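Local coordinates for protein arylsulfatase (Pseudoalteromonas sp. MB47, PDB 7AJ0) that probably hydrolyses sulfate esters of the algal polysaccharide fucoidan as an exo-acting, calcium-containing sulfatase, at residues A27-Q33 against G414-Q419; A78-I83 against M295-D300; G346-E350 against K438-F444. One frame throughout, in Å; residues are numbered along the deposited sequence.

In the fold
Contact 3 is the buried one of the three, whereas contacts 1 and 2 are only partly buried. Contacts 1 and 3 involve the same antiparallel sheet: 414-419 leads into its strand 420-425 and 438-440 belongs to strand 437-440, yet their centres stand about 26 Å apart. Along the chain their segments alternate. Contact 2 instead joins two helices of the sulfatase core, with both segments falling between those of contact 1. The chemistry follows the setting. In contact 1, side chains of an N-terminal segment grip loop backbone; in contact 2, a carboxylate meets a helix N-terminus; in contact 3, a salt bridge and aromatic rings are packed together, close to neighbouring subunits.

Contact 1: A27-Q33 against G414-Q419; sequences AIPRPEQ and GKSRRQ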
ATOM      1  N   ALA A  27       1.480 -33.970  27.289  1.00 25.03           N
ATOM      2  CA  ALA A  27       1.272 -32.915  28.267  1.00 24.71           C
ATOM      3  C   ALA A  27       2.497 -32.782  29.159  1.00 24.95           C
ATOM      4  O   ALA A  27       3.259 -33.734  29.346  1.00 25.43           O
ATOM      5  CB  ALA A  27       0.031 -33.186  29.135  1.00 24.70           C
ATOM      6  N   ILE A  28       2.677 -31.589  29.706  1.00 24.68           N
ATOM      7  CA  ILE A  28       3.777 -31.340  30.641  1.00 24.93           C
ATOM      8  C   ILE A  28       3.364 -31.835  32.023  1.00 25.21           C
ATOM      9  O   ILE A  28       2.306 -31.426  32.527  1.00 24.97           O
ATOM     10  CB  ILE A  28       4.125 -29.854  30.673  1.00 24.60           C
ATOM     11  CG1 ILE A  28       4.619 -29.387  29.303  1.00 24.41           C
ATOM     12  CG2 ILE A  28       5.175 -29.578  31.744  1.00 24.93           C
ATOM     13  CD1 ILE A  28       4.669 -27.880  29.151  1.00 24.05           C
ATOM     14  N   PRO A  29       4.152 -32.698  32.665  1.00 25.74           N
ATOM     15  CA  PRO A  29       3.794 -33.128  34.022  1.00 26.06           C
ATOM     16  C   PRO A  29       3.822 -31.961  34.999  1.00 25.92           C
ATOM     17  O   PRO A  29       4.733 -31.131  34.980  1.00 25.87           O
ATOM     18  CB  PRO A  29       4.865 -34.175  34.363  1.00 26.71           C
ATOM     19  CG  PRO A  29       5.436 -34.597  33.047  1.00 26.73           C
ATOM     20  CD  PRO A  29       5.355 -33.390  32.164  1.00 26.14           C
ATOM     21  N   ARG A  30       2.800 -31.901  35.851  1.00 25.89           N
ATOM     22  CA  ARG A  30       2.740 -30.944  36.958  1.00 25.88           C
ATOM     23  C   ARG A  30       2.434 -31.706  38.242  1.00 31.32           C
ATOM     24  O   ARG A  30       1.384 -31.517  38.866  1.00 26.32           O
ATOM     25  CB  ARG A  30       1.691 -29.866  36.695  1.00 25.32           C
ATOM     26  CG  ARG A  30       1.894 -29.086  35.403  1.00 24.85           C
ATOM     27  CD  ARG A  30       3.181 -28.277  35.416  1.00 24.92           C
ATOM     28  NE  ARG A  30       3.323 -27.472  34.205  1.00 24.51           N
ATOM     29  CZ  ARG A  30       4.461 -26.914  33.799  1.00 24.56           C
ATOM     30  NH1 ARG A  30       5.571 -27.074  34.507  1.00 25.01           N
ATOM     31  NH2 ARG A  30       4.489 -26.203  32.680  1.00 24.21           N
ATOM     32  N   PRO A  31       3.348 -32.582  38.672  1.00 26.96           N
ATOM     33  CA  PRO A  31       2.993 -33.540  39.735  1.00 27.51           C
ATOM     34  C   PRO A  31       2.625 -32.896  41.060  1.00 27.67           C
ATOM     35  O   PRO A  31       1.758 -33.420  41.768  1.00 28.80           O
ATOM     36  CB  PRO A  31       4.256 -34.413  39.854  1.00 28.11           C
ATOM     37  CG  PRO A  31       5.360 -33.585  39.271  1.00 27.91           C
ATOM     38  CD  PRO A  31       4.732 -32.753  38.192  1.00 27.18           C
ATOM     39  N   GLU A  32       3.260 -31.780  41.427  1.00 27.60           N
ATOM     40  CA  GLU A  32       2.902 -31.131  42.686  1.00 27.81           C
ATOM     41  C   GLU A  32       1.546 -30.443  42.577  1.00 27.31           C
ATOM     42  O   GLU A  32       0.731 -30.508  43.505  1.00 28.92           O
ATOM     43  CB  GLU A  32       3.986 -30.137  43.097  1.00 27.95           C
ATOM     44  CG  GLU A  32       5.331 -30.784  43.411  1.00 28.57           C
ATOM     45  CD  GLU A  32       5.233 -31.866  44.477  1.00 53.62           C
ATOM     46  OE1 GLU A  32       4.588 -31.627  45.521  1.00 40.77           O
ATOM     47  OE2 GLU A  32       5.792 -32.962  44.261  1.00 52.42           O
ATOM     48  N   GLN A  33       1.281 -29.781  41.450  1.00 27.98           N
ATOM     49  CA  GLN A  33      -0.045 -29.217  41.225  1.00 26.23           C
ATOM     50  C   GLN A  33      -1.102 -30.316  41.184  1.00 27.07           C
ATOM     51  O   GLN A  33      -2.221 -30.132  41.677  1.00 27.54           O
ATOM     52  CB  GLN A  33      -0.049 -28.405  39.929  1.00 25.61           C
ATOM     53  CG  GLN A  33       0.836 -27.162  39.981  1.00 25.52           C
ATOM     54  CD  GLN A  33       0.973 -26.459  38.638  1.00 24.99           C
ATOM     55  OE1 GLN A  33       2.002 -25.849  38.353  1.00 24.99           O
ATOM     56  NE2 GLN A  33      -0.065 -26.535  37.814  1.00 24.59           N
ATOM     57  N   GLY A 414      -0.738 -21.792  39.036  1.00 24.18           N
ATOM     58  CA  GLY A 414      -0.178 -23.002  38.484  1.00 24.23           C
ATOM     59  C   GLY A 414       0.361 -22.805  37.082  1.00 28.68           C
ATOM     60  O   GLY A 414       0.029 -21.853  36.374  1.00 23.55           O
ATOM     61  N   LYS A 415       1.221 -23.729  36.681  1.00 25.68           N
ATOM     62  CA  LYS A 415       1.746 -23.747  35.325  1.00 23.81           C
ATOM     63  C   LYS A 415       0.905 -24.671  34.456  1.00 23.59           C
ATOM     64  O   LYS A 415       0.362 -25.677  34.921  1.00 23.77           O
ATOM     65  CB  LYS A 415       3.210 -24.184  35.325  1.00 24.17           C
ATOM     66  CG  LYS A 415       4.123 -23.195  36.037  1.00 24.43           C
ATOM     67  CD  LYS A 415       5.573 -23.654  36.044  1.00 37.97           C
ATOM     68  CE  LYS A 415       6.458 -22.653  36.773  1.00 32.49           C
ATOM     69  NZ  LYS A 415       7.902 -22.995  36.663  1.00 51.55           N
ATOM     70  N   SER A 416       0.790 -24.306  33.185  1.00 23.25           N
ATOM     71  CA  SER A 416      -0.058 -25.042  32.260  1.00 23.06           C
ATOM     72  C   SER A 416       0.564 -26.386  31.897  1.00 23.34           C
ATOM     73  O   SER A 416       1.786 -26.552  31.890  1.00 23.58           O
ATOM     74  CB  SER A 416      -0.287 -24.208  31.000  1.00 22.69           C
ATOM     75  OG  SER A 416      -1.016 -24.929  30.028  1.00 22.57           O
ATOM     76  N   ARG A 417      -0.301 -27.360  31.610  1.00 23.36           N
ATOM     77  CA  ARG A 417       0.137 -28.650  31.102  1.00 23.64           C
ATOM     78  C   ARG A 417       0.243 -28.676  29.583  1.00 23.47           C
ATOM     79  O   ARG A 417       0.697 -29.681  29.025  1.00 23.73           O
ATOM     80  CB  ARG A 417      -0.821 -29.758  31.563  1.00 23.85           C
ATOM     81  CG  ARG A 417      -0.964 -29.841  33.073  1.00 24.10           C
ATOM     82  CD  ARG A 417      -1.695 -31.102  33.526  1.00 24.44           C
ATOM     83  NE  ARG A 417      -0.978 -32.318  33.156  1.00 24.83           N
ATOM     84  CZ  ARG A 417      -1.509 -33.339  32.483  1.00 24.99           C
ATOM     85  NH1 ARG A 417      -2.780 -33.319  32.104  1.00 24.79           N
ATOM     86  NH2 ARG A 417      -0.759 -34.392  32.198  1.00 28.78           N
ATOM     87  N   ARG A 418      -0.157 -27.602  28.907  1.00 23.08           N
ATOM     88  CA  ARG A 418      -0.096 -27.517  27.454  1.00 22.95           C
ATOM     89  C   ARG A 418       1.179 -26.796  27.047  1.00 22.96           C
ATOM     90  O   ARG A 418       1.464 -25.697  27.537  1.00 22.82           O
ATOM     91  CB  ARG A 418      -1.318 -26.787  26.893  1.00 22.59           C
ATOM     92  CG  ARG A 418      -1.245 -26.519  25.397  1.00 22.48           C
ATOM     93  CD  ARG A 418      -2.554 -25.958  24.857  1.00 22.21           C
ATOM     94  NE  ARG A 418      -3.609 -26.968  24.801  1.00 22.33           N
ATOM     95  CZ  ARG A 418      -3.731 -27.869  23.831  1.00 22.53           C
ATOM     96  NH1 ARG A 418      -4.723 -28.747  23.864  1.00 27.03           N
ATOM     97  NH2 ARG A 418      -2.861 -27.898  22.831  1.00 22.62           N
ATOM     98  N   GLN A 419       1.938 -27.414  26.146  1.00 23.16           N
ATOM     99  CA  GLN A 419       3.204 -26.858  25.697  1.00 23.25           C
ATOM    100  C   GLN A 419       3.068 -26.044  24.420  1.00 23.02           C
ATOM    101  O   GLN A 419       3.827 -25.088  24.223  1.00 22.99           O
ATOM    102  CB  GLN A 419       4.211 -27.989  25.476  1.00 23.69           C
ATOM    103  CG  GLN A 419       5.644 -27.530  25.337  1.00 23.90           C
ATOM    104  CD  GLN A 419       6.621 -28.690  25.290  1.00 26.65           C
ATOM    105  OE1 GLN A 419       7.685 -28.641  25.906  1.00 27.38           O
ATOM    106  NE2 GLN A 419       6.263 -29.739  24.556  1.00 24.55           N
TER
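Arg-30 grips the backbone of Ser-416 side-on, with NE at 2.9 Å and NH2 at 2.8 Å from Ser-416 O. NH2 lies in the plane of that carbonyl and NE well above it, while the oxygen stays in the guanidinium plane. The bend of the arginine at chi2 (-64°) folds its flat group back over Ile-28, and it is sandwiched there between Ile-28 CG2 on one face and Lys-415 CB on the other. Gln-33 imitates a strand neighbour: its OE1 accepts from Lys-415 N at 2.8 Å and its NE2 donates to Lys-415 O at 3.0 Å. Between the backbones, Ile-28 N donates to Arg-417 O at 2.8 Å. The isoleucine also lays CD1 against Gln-419 CB, 3.7 Å away, and Ala-27 CB rests over one face of the Arg-417 guanidinium, toward its NH2 rim.

Further out, Ser-416 OG closes an ST turn with Arg-418 N and bonds Leu-374 O, while Arg-417 donates through its backbone N to Gln-405 OE1 and through NH1 to Asp-404 O. The contact thus fastens the segment entering helix 31-48, with Arg-30 at its N-cap position, to the loop between helix 406-409 and strand 420-425.

Contact 2: A78-I83 against M295-D300; sequences APTPNI and MVEVDD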
ATOM      1  N   ALA A  78     -19.722  -0.383  27.340  1.00 23.92           N
ATOM      2  CA  ALA A  78     -20.555  -1.524  27.701  1.00 23.75           C
ATOM      3  C   ALA A  78     -20.010  -2.238  28.932  1.00 23.59           C
ATOM      4  O   ALA A  78     -19.379  -3.296  28.809  1.00 23.22           O
ATOM      5  CB  ALA A  78     -20.659  -2.507  26.528  1.00 25.11           C
ATOM      6  N   PRO A  79     -20.243  -1.703  30.132  1.00 23.91           N
ATOM      7  CA  PRO A  79     -19.756  -2.373  31.344  1.00 23.83           C
ATOM      8  C   PRO A  79     -20.247  -3.811  31.435  1.00 23.56           C
ATOM      9  O   PRO A  79     -21.346  -4.145  30.991  1.00 23.60           O
ATOM     10  CB  PRO A  79     -20.331  -1.519  32.484  1.00 24.33           C
ATOM     11  CG  PRO A  79     -20.591  -0.186  31.875  1.00 24.65           C
ATOM     12  CD  PRO A  79     -20.941  -0.437  30.432  1.00 24.41           C
ATOM     13  N   THR A  80     -19.409  -4.662  32.025  1.00 23.34           N
ATOM     14  CA  THR A  80     -19.732  -6.069  32.264  1.00 23.15           C
ATOM     15  C   THR A  80     -19.405  -6.403  33.716  1.00 23.30           C
ATOM     16  O   THR A  80     -18.419  -7.090  34.006  1.00 23.11           O
ATOM     17  CB  THR A  80     -18.970  -6.985  31.303  1.00 33.63           C
ATOM     18  OG1 THR A  80     -17.562  -6.900  31.559  1.00 22.61           O
ATOM     19  CG2 THR A  80     -19.243  -6.592  29.853  1.00 40.38           C
ATOM     20  N   PRO A  81     -20.226  -5.931  34.660  1.00 23.70           N
ATOM     21  CA  PRO A  81     -19.876  -6.127  36.080  1.00 23.93           C
ATOM     22  C   PRO A  81     -19.903  -7.576  36.535  1.00 23.79           C
ATOM     23  O   PRO A  81     -19.033  -7.980  37.317  1.00 24.70           O
ATOM     24  CB  PRO A  81     -20.923  -5.277  36.820  1.00 24.44           C
ATOM     25  CG  PRO A  81     -22.057  -5.141  35.859  1.00 24.42           C
ATOM     26  CD  PRO A  81     -21.426  -5.091  34.493  1.00 24.02           C
ATOM     27  N   ASN A  82     -20.878  -8.374  36.088  1.00 23.71           N
ATOM     28  CA  ASN A  82     -20.952  -9.756  36.553  1.00 23.65           C
ATOM     29  C   ASN A  82     -19.791 -10.584  36.018  1.00 23.25           C
ATOM     30  O   ASN A  82     -19.205 -11.389  36.749  1.00 23.27           O
ATOM     31  CB  ASN A  82     -22.279 -10.391  36.141  1.00 23.71           C
ATOM     32  CG  ASN A  82     -23.457  -9.772  36.846  1.00 24.18           C
ATOM     33  OD1 ASN A  82     -23.582  -9.865  38.065  1.00 24.51           O
ATOM     34  ND2 ASN A  82     -24.337  -9.140  36.083  1.00 24.26           N
ATOM     35  N   ILE A  83     -19.454 -10.410  34.739  1.00 22.94           N
ATOM     36  CA  ILE A  83     -18.314 -11.127  34.177  1.00 22.61           C
ATOM     37  C   ILE A  83     -17.027 -10.689  34.862  1.00 22.65           C
ATOM     38  O   ILE A  83     -16.127 -11.502  35.107  1.00 23.05           O
ATOM     39  CB  ILE A  83     -18.251 -10.914  32.653  1.00 22.34           C
ATOM     40  CG1 ILE A  83     -19.443 -11.602  31.981  1.00 22.34           C
ATOM     41  CG2 ILE A  83     -16.936 -11.435  32.101  1.00 22.05           C
ATOM     42  CD1 ILE A  83     -19.761 -11.071  30.597  1.00 23.44           C
ATOM     43  N   MET A 295     -24.102  -6.927  24.746  1.00 23.18           N
ATOM     44  CA  MET A 295     -23.083  -7.294  25.724  1.00 22.92           C
ATOM     45  C   MET A 295     -23.604  -7.105  27.143  1.00 23.11           C
ATOM     46  O   MET A 295     -23.285  -7.895  28.038  1.00 22.98           O
ATOM     47  CB  MET A 295     -21.817  -6.469  25.484  1.00 22.78           C
ATOM     48  CG  MET A 295     -20.551  -7.072  26.085  1.00 34.71           C
ATOM     49  SD  MET A 295     -20.297  -8.796  25.610  1.00 52.38           S
ATOM     50  CE  MET A 295     -19.632  -9.474  27.129  1.00 37.72           C
ATOM     51  N   VAL A 296     -24.417  -6.071  27.368  1.00 23.48           N
ATOM     52  CA  VAL A 296     -25.022  -5.879  28.682  1.00 23.74           C
ATOM     53  C   VAL A 296     -26.015  -6.996  28.981  1.00 23.83           C
ATOM     54  O   VAL A 296     -26.110  -7.473  30.118  1.00 23.89           O
ATOM     55  CB  VAL A 296     -25.683  -4.491  28.764  1.00 24.17           C
ATOM     56  CG1 VAL A 296     -26.484  -4.350  30.044  1.00 24.53           C
ATOM     57  CG2 VAL A 296     -24.624  -3.396  28.676  1.00 24.15           C
ATOM     58  N   GLU A 297     -26.767  -7.434  27.967  1.00 23.89           N
ATOM     59  CA  GLU A 297     -27.694  -8.544  28.166  1.00 24.02           C
ATOM     60  C   GLU A 297     -26.947  -9.824  28.526  1.00 23.70           C
ATOM     61  O   GLU A 297     -27.351 -10.549  29.441  1.00 23.82           O
ATOM     62  CB  GLU A 297     -28.546  -8.749  26.912  1.00 24.19           C
ATOM     63  CG  GLU A 297     -29.481  -9.956  26.980  1.00 24.37           C
ATOM     64  CD  GLU A 297     -30.654  -9.856  26.013  1.00 25.93           C
ATOM     65  OE1 GLU A 297     -30.789  -8.811  25.341  1.00 24.88           O
ATOM     66  OE2 GLU A 297     -31.444 -10.822  25.924  1.00 24.95           O
ATOM     67  N   VAL A 298     -25.854 -10.118  27.820  1.00 23.33           N
ATOM     68  CA  VAL A 298     -25.077 -11.317  28.121  1.00 24.25           C
ATOM     69  C   VAL A 298     -24.553 -11.272  29.550  1.00 23.05           C
ATOM     70  O   VAL A 298     -24.527 -12.289  30.252  1.00 36.48           O
ATOM     71  CB  VAL A 298     -23.927 -11.478  27.108  1.00 22.72           C
ATOM     72  CG1 VAL A 298     -22.907 -12.486  27.616  1.00 29.92           C
ATOM     73  CG2 VAL A 298     -24.471 -11.896  25.752  1.00 22.78           C
ATOM     74  N   ASP A 299     -24.120 -10.094  30.000  1.00 23.09           N
ATOM     75  CA  ASP A 299     -23.580  -9.978  31.350  1.00 23.96           C
ATOM     76  C   ASP A 299     -24.668 -10.171  32.399  1.00 23.52           C
ATOM     77  O   ASP A 299     -24.418 -10.758  33.458  1.00 23.58           O
ATOM     78  CB  ASP A 299     -22.901  -8.620  31.528  1.00 23.18           C
ATOM     79  CG  ASP A 299     -22.334  -8.432  32.923  1.00 33.54           C
ATOM     80  OD1 ASP A 299     -21.303  -9.066  33.232  1.00 23.83           O
ATOM     81  OD2 ASP A 299     -22.924  -7.657  33.709  1.00 31.16           O
ATOM     82  N   ASP A 300     -25.879  -9.678  32.129  1.00 23.82           N
ATOM     83  CA  ASP A 300     -26.975  -9.865  33.075  1.00 24.23           C
ATOM     84  C   ASP A 300     -27.380 -11.330  33.162  1.00 24.23           C
ATOM     85  O   ASP A 300     -27.625 -11.849  34.257  1.00 24.46           O
ATOM     86  CB  ASP A 300     -28.174  -9.005  32.675  1.00 24.59           C
ATOM     87  CG  ASP A 300     -28.010  -7.550  33.073  1.00 28.42           C
ATOM     88  OD1 ASP A 300     -26.993  -7.213  33.717  1.00 32.79           O
ATOM     89  OD2 ASP A 300     -28.903  -6.742  32.746  1.00 51.96           O
TER
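Thr-80 and Asp-299 have the closest CA atoms of the two segments, 5.6 Å apart, where the start of helix 81-88 comes up against the side of helix 290-311. The motif is a helix N-terminus met by a carboxylate from another helix, within the alkaline phosphatase-like core of a sulfatase. Ahead of the helix, 78-80 runs as an irregular segment past Met-295 and Val-296, with Ala-78 CB touching Met-295 CB. Thr-80 takes the N-cap position, but its hydroxyl makes no capping bond and is engaged instead with Asp-84 OD1 and Gly-68 N.

The first turn is served from across the contact. Asp-299 places its CG opposite its own backbone N (chi1 179°), which carries the carboxylate out from its helix to the start of the other. There OD1 takes the N-H of Ile-83 at 2.7 Å, met nearly head-on to the C-O bond, and OD2 receives a weak bond from Asn-82 N at 3.2 Å. Asn-82 adds two more weak bonds through ND2, one to Asp-299 OD2 and one to Asp-299 O, its amide lying 26° from the carboxylate plane. Pro-81 has no hydrogen to give; its ring passes by OD2, with CD 3.1 Å from that oxygen. Amide groups gathered at a helix N-terminus would be expected to favour a negative charge on this carboxylate.

Beside the polar cluster the contact turns apolar. Met-295, bent at chi2 and chi3, brings its methyl against two side chains: CE lies 4.0 Å from Thr-80 CG2 and 3.8 Å from Ile-83 CD1.

Contact 3: G346-E350 against K438-F444; sequences GTTWE and KIHFKVF
Lys-438 reaches Thr-348 and Glu-350 through two bends, at chi2 (74°) and chi4 (-62°), which turn its ammonium group to both. NZ donates to Thr-348 O at 2.9 Å, in the carbonyl plane, and forms a salt bridge at 2.8 Å with Glu-350 OE2, which uses its anti lone pair; Glu-350 OE1 is hydrogen-bonded to Tyr-97 OH. Glu-476, also salt-bridged to NZ, receives His-440 NE2 on the same oxygen and Glu-350 N on its other.

The Trp-349 and His-440 rings meet obliquely, planes 47° apart, and the indole gives a weak bond from NE1 to Phe-444 O at 3.0 Å. Phe-444 offers a face to Thr-347, whose CA stands 3.8 Å from the ring centroid in a CH-pi contact, and an edge to Thr-348, with OG1 3.2 Å from Phe-444 CE1. A water in the His-440 ring plane bonds His-440 ND1 at 2.8 Å and donates to Lys-442 O at 2.7 Å, while Thr-348 OG1 bonds Thr-430 OG1.

Gly-346 O bonds Thr-463 OG1 of a second subunit, against which Phe-444 also packs, so loop and strand both reach the subunit interface. A methionine in place of Lys-438 would probably leave Glu-350 OE2 without its counter-charge and Thr-348 O without this donor. A lysine buried between two glutamates is likely to stay charged, offsetting their negative charges where the sulfatase core joins the C-terminal sheet.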
ATOM      1  N   GLY A 346     -11.938 -15.468  11.490  1.00 22.46           N
ATOM      2  CA  GLY A 346     -11.587 -15.887  10.153  1.00 22.81           C
ATOM      3  C   GLY A 346     -10.115 -15.846   9.824  1.00 22.82           C
ATOM      4  O   GLY A 346      -9.750 -16.064   8.662  1.00 23.16           O
ATOM      5  N   THR A 347      -9.258 -15.561  10.800  1.00 22.52           N
ATOM      6  CA  THR A 347      -7.821 -15.546  10.587  1.00 22.56           C
ATOM      7  C   THR A 347      -7.144 -16.140  11.812  1.00 22.27           C
ATOM      8  O   THR A 347      -7.715 -16.180  12.904  1.00 22.01           O
ATOM      9  CB  THR A 347      -7.282 -14.130  10.339  1.00 22.62           C
ATOM     10  OG1 THR A 347      -7.371 -13.360  11.546  1.00 22.32           O
ATOM     11  CG2 THR A 347      -8.071 -13.435   9.242  1.00 24.04           C
ATOM     12  N   THR A 348      -5.910 -16.603  11.621  1.00 22.35           N
ATOM     13  CA  THR A 348      -5.095 -17.100  12.719  1.00 22.15           C
ATOM     14  C   THR A 348      -4.145 -16.038  13.260  1.00 22.06           C
ATOM     15  O   THR A 348      -3.135 -16.377  13.884  1.00 22.02           O
ATOM     16  CB  THR A 348      -4.318 -18.345  12.289  1.00 22.36           C
ATOM     17  OG1 THR A 348      -3.713 -18.120  11.012  1.00 22.69           O
ATOM     18  CG2 THR A 348      -5.253 -19.545  12.219  1.00 22.43           C
ATOM     19  N   TRP A 349      -4.435 -14.763  13.016  1.00 22.08           N
ATOM     20  CA  TRP A 349      -3.866 -13.722  13.855  1.00 21.97           C
ATOM     21  C   TRP A 349      -4.397 -13.896  15.276  1.00 21.68           C
ATOM     22  O   TRP A 349      -5.408 -14.565  15.511  1.00 21.57           O
ATOM     23  CB  TRP A 349      -4.216 -12.332  13.332  1.00 22.10           C
ATOM     24  CG  TRP A 349      -3.593 -11.990  12.013  1.00 22.45           C
ATOM     25  CD1 TRP A 349      -4.246 -11.729  10.845  1.00 22.69           C
ATOM     26  CD2 TRP A 349      -2.195 -11.870  11.727  1.00 22.64           C
ATOM     27  NE1 TRP A 349      -3.342 -11.450   9.849  1.00 23.02           N
ATOM     28  CE2 TRP A 349      -2.075 -11.532  10.364  1.00 23.00           C
ATOM     29  CE3 TRP A 349      -1.033 -12.015  12.489  1.00 22.60           C
ATOM     30  CZ2 TRP A 349      -0.842 -11.340   9.749  1.00 23.31           C
ATOM     31  CZ3 TRP A 349       0.189 -11.824  11.878  1.00 22.90           C
ATOM     32  CH2 TRP A 349       0.276 -11.490  10.521  1.00 23.25           C
ATOM     33  N   GLU A 350      -3.707 -13.288  16.238  1.00 21.61           N
ATOM     34  CA  GLU A 350      -4.140 -13.424  17.624  1.00 21.40           C
ATOM     35  C   GLU A 350      -5.562 -12.914  17.816  1.00 21.31           C
ATOM     36  O   GLU A 350      -6.305 -13.447  18.649  1.00 21.16           O
ATOM     37  CB  GLU A 350      -3.170 -12.692  18.546  1.00 21.43           C
ATOM     38  CG  GLU A 350      -1.801 -13.346  18.609  1.00 21.53           C
ATOM     39  CD  GLU A 350      -1.853 -14.718  19.246  1.00 23.76           C
ATOM     40  OE1 GLU A 350      -2.272 -14.805  20.420  1.00 37.78           O
ATOM     41  OE2 GLU A 350      -1.491 -15.709  18.573  1.00 21.52           O
ATOM     42  N   LYS A 438       4.935 -16.691  18.723  1.00 22.62           N
ATOM     43  CA  LYS A 438       3.935 -17.018  17.713  1.00 22.50           C
ATOM     44  C   LYS A 438       4.645 -17.175  16.375  1.00 22.80           C
ATOM     45  O   LYS A 438       5.238 -16.217  15.871  1.00 22.99           O
ATOM     46  CB  LYS A 438       2.873 -15.920  17.651  1.00 22.28           C
ATOM     47  CG  LYS A 438       1.851 -16.065  16.539  1.00 24.39           C
ATOM     48  CD  LYS A 438       0.846 -17.159  16.832  1.00 22.05           C
ATOM     49  CE  LYS A 438      -0.286 -17.137  15.819  1.00 22.02           C
ATOM     50  NZ  LYS A 438      -1.068 -15.866  15.853  1.00 23.39           N
ATOM     51  N   ILE A 439       4.590 -18.378  15.807  1.00 22.91           N
ATOM     52  CA  ILE A 439       5.277 -18.697  14.559  1.00 23.26           C
ATOM     53  C   ILE A 439       4.225 -18.956  13.489  1.00 23.25           C
ATOM     54  O   ILE A 439       3.364 -19.831  13.653  1.00 23.12           O
ATOM     55  CB  ILE A 439       6.204 -19.911  14.718  1.00 23.53           C
ATOM     56  CG1 ILE A 439       7.181 -19.699  15.875  1.00 23.58           C
ATOM     57  CG2 ILE A 439       6.976 -20.167  13.431  1.00 23.96           C
ATOM     58  CD1 ILE A 439       6.717 -20.306  17.178  1.00 24.63           C
ATOM     59  N   HIS A 440       4.296 -18.203  12.395  1.00 23.43           N
ATOM     60  CA  HIS A 440       3.357 -18.334  11.290  1.00 23.50           C
ATOM     61  C   HIS A 440       4.036 -19.016  10.109  1.00 23.96           C
ATOM     62  O   HIS A 440       5.104 -18.581   9.664  1.00 24.26           O
ATOM     63  CB  HIS A 440       2.822 -16.971  10.840  1.00 23.45           C
ATOM     64  CG  HIS A 440       2.051 -16.238  11.889  1.00 23.06           C
ATOM     65  ND1 HIS A 440       0.678 -16.135  11.869  1.00 22.86           N
ATOM     66  CD2 HIS A 440       2.464 -15.556  12.983  1.00 22.90           C
ATOM     67  CE1 HIS A 440       0.276 -15.426  12.908  1.00 22.57           C
ATOM     68  NE2 HIS A 440       1.340 -15.064  13.601  1.00 22.60           N
ATOM     69  N   PHE A 441       3.411 -20.074   9.601  1.00 24.07           N
ATOM     70  CA  PHE A 441       3.841 -20.707   8.362  1.00 24.56           C
ATOM     71  C   PHE A 441       2.969 -20.314   7.181  1.00 24.73           C
ATOM     72  O   PHE A 441       3.414 -20.432   6.035  1.00 25.20           O
ATOM     73  CB  PHE A 441       3.846 -22.227   8.536  1.00 24.70           C
ATOM     74  CG  PHE A 441       4.673 -22.691   9.703  1.00 24.59           C
ATOM     75  CD1 PHE A 441       6.032 -22.908   9.566  1.00 24.94           C
ATOM     76  CD2 PHE A 441       4.091 -22.888  10.945  1.00 25.74           C
ATOM     77  CE1 PHE A 441       6.794 -23.325  10.643  1.00 26.53           C
ATOM     78  CE2 PHE A 441       4.848 -23.303  12.025  1.00 24.15           C
ATOM     79  CZ  PHE A 441       6.200 -23.522  11.873  1.00 24.50           C
ATOM     80  N   LYS A 442       1.753 -19.842   7.438  1.00 24.41           N
ATOM     81  CA  LYS A 442       0.893 -19.233   6.432  1.00 24.56           C
ATOM     82  C   LYS A 442       0.218 -18.033   7.078  1.00 24.18           C
ATOM     83  O   LYS A 442      -0.168 -18.087   8.250  1.00 23.77           O
ATOM     84  CB  LYS A 442      -0.137 -20.226   5.892  1.00 24.72           C
ATOM     85  CG  LYS A 442       0.480 -21.319   5.023  1.00 25.32           C
ATOM     86  CD  LYS A 442      -0.557 -22.320   4.536  1.00 30.24           C
ATOM     87  CE  LYS A 442       0.075 -23.371   3.631  1.00 26.05           C
ATOM     88  NZ  LYS A 442      -0.932 -24.352   3.136  1.00 45.30           N
ATOM     89  N   VAL A 443       0.081 -16.952   6.313  1.00 24.35           N
ATOM     90  CA  VAL A 443      -0.303 -15.652   6.848  1.00 24.09           C
ATOM     91  C   VAL A 443      -1.540 -15.149   6.121  1.00 24.20           C
ATOM     92  O   VAL A 443      -1.593 -15.165   4.886  1.00 24.63           O
ATOM     93  CB  VAL A 443       0.851 -14.639   6.721  1.00 24.28           C
ATOM     94  CG1 VAL A 443       0.346 -13.213   6.884  1.00 24.18           C
ATOM     95  CG2 VAL A 443       1.929 -14.952   7.746  1.00 24.11           C
ATOM     96  N   PHE A 444      -2.528 -14.694   6.890  1.00 23.85           N
ATOM     97  CA  PHE A 444      -3.687 -14.020   6.325  1.00 23.96           C
ATOM     98  C   PHE A 444      -3.340 -12.562   6.041  1.00 24.11           C
ATOM     99  O   PHE A 444      -2.802 -11.863   6.906  1.00 25.09           O
ATOM    100  CB  PHE A 444      -4.874 -14.096   7.281  1.00 23.58           C
ATOM    101  CG  PHE A 444      -5.483 -15.464   7.388  1.00 23.53           C
ATOM    102  CD1 PHE A 444      -4.979 -16.394   8.280  1.00 23.29           C
ATOM    103  CD2 PHE A 444      -6.569 -15.815   6.605  1.00 23.77           C
ATOM    104  CE1 PHE A 444      -5.541 -17.650   8.384  1.00 23.30           C
ATOM    105  CE2 PHE A 444      -7.137 -17.070   6.706  1.00 23.79           C
ATOM    106  CZ  PHE A 444      -6.621 -17.988   7.596  1.00 23.55           C
TER
HETATM  107  O   HOH W   1      -1.489 -17.218  10.491  1.00 22.07           O